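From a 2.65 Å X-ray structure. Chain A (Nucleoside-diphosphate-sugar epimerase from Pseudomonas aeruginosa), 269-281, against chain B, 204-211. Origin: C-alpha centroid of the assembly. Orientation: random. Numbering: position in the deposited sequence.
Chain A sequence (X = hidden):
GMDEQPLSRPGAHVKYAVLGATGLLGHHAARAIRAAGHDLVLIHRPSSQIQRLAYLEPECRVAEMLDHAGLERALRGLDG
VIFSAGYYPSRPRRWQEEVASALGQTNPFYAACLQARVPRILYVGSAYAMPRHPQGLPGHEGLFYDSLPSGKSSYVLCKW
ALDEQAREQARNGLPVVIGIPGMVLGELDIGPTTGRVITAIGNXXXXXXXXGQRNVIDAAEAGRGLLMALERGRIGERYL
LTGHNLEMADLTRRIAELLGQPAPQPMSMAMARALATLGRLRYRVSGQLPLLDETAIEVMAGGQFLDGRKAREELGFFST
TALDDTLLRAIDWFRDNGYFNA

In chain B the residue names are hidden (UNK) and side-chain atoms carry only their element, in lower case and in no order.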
# COMPACT_ATOMS: atom_id res chain seq x y z
N MET A 269 14.89 2.41 -11.59
CA MET A 269 13.75 1.52 -11.61
C MET A 269 13.96 0.39 -10.61
O MET A 269 13.02 -0.02 -9.93
CB MET A 269 13.57 0.93 -13.01
CG MET A 269 12.28 0.14 -13.17
SD MET A 269 10.84 1.15 -12.82
CE MET A 269 11.03 2.35 -14.15
N ALA A 270 15.19 -0.11 -10.55
CA ALA A 270 15.57 -1.13 -9.57
C ALA A 270 15.38 -0.63 -8.14
O ALA A 270 14.98 -1.40 -7.25
CB ALA A 270 17.01 -1.55 -9.80
N MET A 271 15.64 0.66 -7.91
CA MET A 271 15.53 1.26 -6.59
C MET A 271 14.07 1.43 -6.20
O MET A 271 13.78 1.60 -5.02
CB MET A 271 16.23 2.60 -6.55
CG MET A 271 16.97 2.88 -5.25
SD MET A 271 18.47 3.86 -5.57
CE MET A 271 19.50 3.55 -4.12
N ALA A 272 13.18 1.41 -7.18
CA ALA A 272 11.74 1.45 -6.95
C ALA A 272 11.21 0.09 -6.52
O ALA A 272 10.44 -0.01 -5.57
CB ALA A 272 11.01 1.91 -8.21
N ARG A 273 11.63 -0.96 -7.22
CA ARG A 273 11.27 -2.33 -6.82
C ARG A 273 11.88 -2.74 -5.49
O ARG A 273 11.26 -3.46 -4.71
CB ARG A 273 11.70 -3.34 -7.90
CG ARG A 273 10.75 -3.38 -9.07
CD ARG A 273 11.44 -3.83 -10.35
NE ARG A 273 10.60 -3.54 -11.51
CZ ARG A 273 11.00 -3.57 -12.78
NH1 ARG A 273 12.26 -3.89 -13.08
NH2 ARG A 273 10.14 -3.27 -13.74
N ALA A 274 13.11 -2.27 -5.24
CA ALA A 274 13.79 -2.54 -3.97
C ALA A 274 13.06 -1.94 -2.77
O ALA A 274 13.23 -2.43 -1.65
CB ALA A 274 15.23 -2.05 -4.02
N LEU A 275 12.25 -0.90 -2.98
CA LEU A 275 11.38 -0.36 -1.93
C LEU A 275 10.11 -1.17 -1.82
O LEU A 275 9.65 -1.47 -0.73
CB LEU A 275 11.03 1.11 -2.18
CG LEU A 275 12.06 2.09 -1.61
CD1 LEU A 275 11.78 3.52 -2.00
CD2 LEU A 275 12.10 1.98 -0.09
N ALA A 276 9.52 -1.50 -2.97
CA ALA A 276 8.39 -2.41 -2.99
C ALA A 276 8.71 -3.69 -2.21
O ALA A 276 7.85 -4.23 -1.51
CB ALA A 276 8.03 -2.72 -4.42
N THR A 277 9.96 -4.16 -2.33
CA THR A 277 10.45 -5.38 -1.68
C THR A 277 10.70 -5.22 -0.18
O THR A 277 10.46 -6.14 0.61
CB THR A 277 11.77 -5.86 -2.36
OG1 THR A 277 11.54 -6.12 -3.75
CG2 THR A 277 12.33 -7.12 -1.69
N LEU A 278 11.21 -4.06 0.22
CA LEU A 278 11.31 -3.73 1.65
C LEU A 278 9.91 -3.64 2.27
O LEU A 278 9.73 -4.01 3.44
CB LEU A 278 12.08 -2.42 1.85
CG LEU A 278 13.60 -2.51 1.96
CD1 LEU A 278 14.22 -3.28 0.80
CD2 LEU A 278 14.21 -1.11 2.07
N GLY A 279 8.94 -3.16 1.49
CA GLY A 279 7.53 -3.17 1.89
C GLY A 279 7.05 -4.55 2.33
O GLY A 279 6.54 -4.70 3.44
N ARG A 280 7.26 -5.55 1.48
CA ARG A 280 6.83 -6.94 1.74
C ARG A 280 7.18 -7.49 3.13
O ARG A 280 6.41 -8.25 3.73
CB ARG A 280 7.34 -7.87 0.64
CG ARG A 280 6.59 -7.68 -0.69
CD ARG A 280 7.51 -7.86 -1.91
NE ARG A 280 6.81 -8.46 -3.05
CZ ARG A 280 6.60 -9.78 -3.21
NH1 ARG A 280 7.03 -10.66 -2.31
NH2 ARG A 280 5.94 -10.21 -4.29
N LEU A 281 8.35 -7.12 3.65
CA LEU A 281 8.62 -7.26 5.07
C LEU A 281 7.76 -6.24 5.83
O LEU A 281 7.26 -6.52 6.91
CB LEU A 281 10.09 -6.98 5.36
CG LEU A 281 11.10 -8.05 4.93
CD1 LEU A 281 12.35 -7.41 4.33
CD2 LEU A 281 11.43 -8.96 6.13
N UNK B 204 18.21 -12.77 -4.71
CA UNK B 204 18.41 -11.57 -5.53
C UNK B 204 17.36 -10.46 -5.44
O UNK B 204 17.43 -9.48 -6.18
N UNK B 205 16.40 -10.58 -4.54
CA UNK B 205 15.27 -9.64 -4.50
C UNK B 205 15.63 -8.36 -3.76
O UNK B 205 15.41 -7.26 -4.26
o UNK B 205 11.51 -11.33 -3.23
c UNK B 205 13.47 -11.49 -4.63
c UNK B 205 14.06 -10.30 -3.84
o UNK B 205 11.26 -12.27 -5.23
c UNK B 205 11.97 -11.72 -4.34
N UNK B 206 16.17 -8.49 -2.55
CA UNK B 206 16.59 -7.30 -1.80
C UNK B 206 17.89 -6.75 -2.37
O UNK B 206 18.98 -7.10 -1.95
c UNK B 206 15.71 -6.69 2.90
s UNK B 206 17.34 -6.71 2.14
c UNK B 206 16.99 -6.35 0.44
c UNK B 206 16.76 -7.60 -0.33
N UNK B 207 17.74 -5.85 -3.34
CA UNK B 207 18.87 -5.28 -4.01
C UNK B 207 19.38 -4.04 -3.27
O UNK B 207 20.51 -3.62 -3.50
o UNK B 207 19.71 -4.56 -6.14
c UNK B 207 18.53 -4.98 -5.47
c UNK B 207 17.45 -3.89 -5.60
N UNK B 208 18.57 -3.47 -2.39
CA UNK B 208 18.96 -2.28 -1.61
C UNK B 208 18.41 -2.35 -0.19
O UNK B 208 17.48 -3.11 0.09
c UNK B 208 18.96 -0.71 -3.64
n UNK B 208 20.14 -0.04 -3.86
c UNK B 208 18.46 -1.00 -4.87
n UNK B 208 19.35 -0.51 -5.79
c UNK B 208 20.35 0.06 -5.16
c UNK B 208 18.42 -0.99 -2.27
N UNK B 209 18.98 -1.54 0.70
CA UNK B 209 18.53 -1.42 2.10
C UNK B 209 18.47 0.06 2.47
O UNK B 209 19.09 0.89 1.79
c UNK B 209 23.26 0.01 3.37
c UNK B 209 19.50 -2.11 3.05
c UNK B 209 23.06 -0.91 2.36
c UNK B 209 21.04 -0.45 4.19
c UNK B 209 22.26 0.25 4.30
c UNK B 209 20.82 -1.37 3.18
o UNK B 209 24.47 0.69 3.44
c UNK B 209 21.85 -1.58 2.26
N UNK B 210 17.78 0.38 3.56
CA UNK B 210 17.73 1.73 4.09
C UNK B 210 18.45 1.82 5.44
O UNK B 210 18.23 0.99 6.32
c UNK B 210 16.18 3.39 5.23
c UNK B 210 15.68 2.58 2.92
c UNK B 210 16.26 2.20 4.27
N UNK B 211 19.29 2.84 5.60
CA UNK B 211 20.09 3.02 6.83
C UNK B 211 19.22 2.91 8.08
O UNK B 211 18.08 3.39 8.11
c UNK B 211 20.84 4.37 6.80

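Position 204 has no side-chain atoms and touches nothing on chain A, so it is glycine. Its phi of 67° is a conformation glycine adopts readily, and Gly204(B) lies beyond the reach of the helix 269-280.

Position 205 carries three carbons in a row, the third bearing two oxygens, and meets Thr277(A) near the backbone: an unbranched carboxylate of glutamate length. Glu205(B) is exposed, and its CB lies 4.2 Å from CG2 of Thr277(A). The carboxylate can remain in solvent. Thr277(A) turns its own hydroxyl inward, OG1 of Thr277(A) donating to O of Arg273(A) at 2.8 Å, which leaves its methyl to face the neighbouring chain.

At position 206 two carbons, a sulfur and a terminal carbon form an unbranched chain that touches Leu278(A) and Leu281(A). This is methionine. The side chain of Met206(B) is extended through chi1 and chi2 (both t), and its end comes nearer the helix than its CA-to-CB bond suggests. CE of Met206(B) reaches CD1 of Leu281(A) at 3.7 Å, while CG of Met206(B) lies 4.2 Å from CD1 of Leu278(A). A long, flexible, apolar chain suits this buried place, where it can lie along both leucines.

Position 207 has one carbon bearing an oxygen and a carbon, the latter against Ala274(A): the branched pattern of threonine. CG2 of Thr207(B) is 3.3 Å from CB of Ala274(A), a tight approach, and the small alanine lets the chains come this close.

At position 208 one carbon leads to a five-membered ring of three carbons and two nitrogens; Met271(A) lies over one face and Ala274(A) at the edge. This is histidine. CG of Met271(A) is 4.2 Å from the centroid of the His208(B) ring in a CH-pi contact, and CD2 of His208(B) is 3.5 Å from CB of Ala274(A). ND1 is hydrogen-bonded elsewhere in the structure. A flat ring thus offers a face to methionine and an edge to alanine.

Position 209 has one carbon and a six-carbon ring bearing an oxygen, and only its backbone passes Leu278(A): tyrosine. The CA-to-CB bond of Tyr209(B) leads away, so the bulky ring need not fit between helix and strand; its CA is 4.3 Å from CD2 of Leu278(A).

Position 210 has one carbon carrying two more, near Leu278(A): valine. Val210(B) points toward the helix and is buried, its CG2 4.1 Å from CD2 of Leu278(A), a fit for a compact apolar group.

Position 211 has a single side-chain carbon, out of reach of chain A, and is alanine; this contact puts no demand on Ala211(B).

No hydrogen bond links the stretches. Helix and strand cross at 62°, and packing joins them: Ala274(A) permits close approach, Met271(A) covers the histidine, and Leu278(A) meets both Met206(B) and Val210(B).

Chain B (204-211) GEMTHYVA
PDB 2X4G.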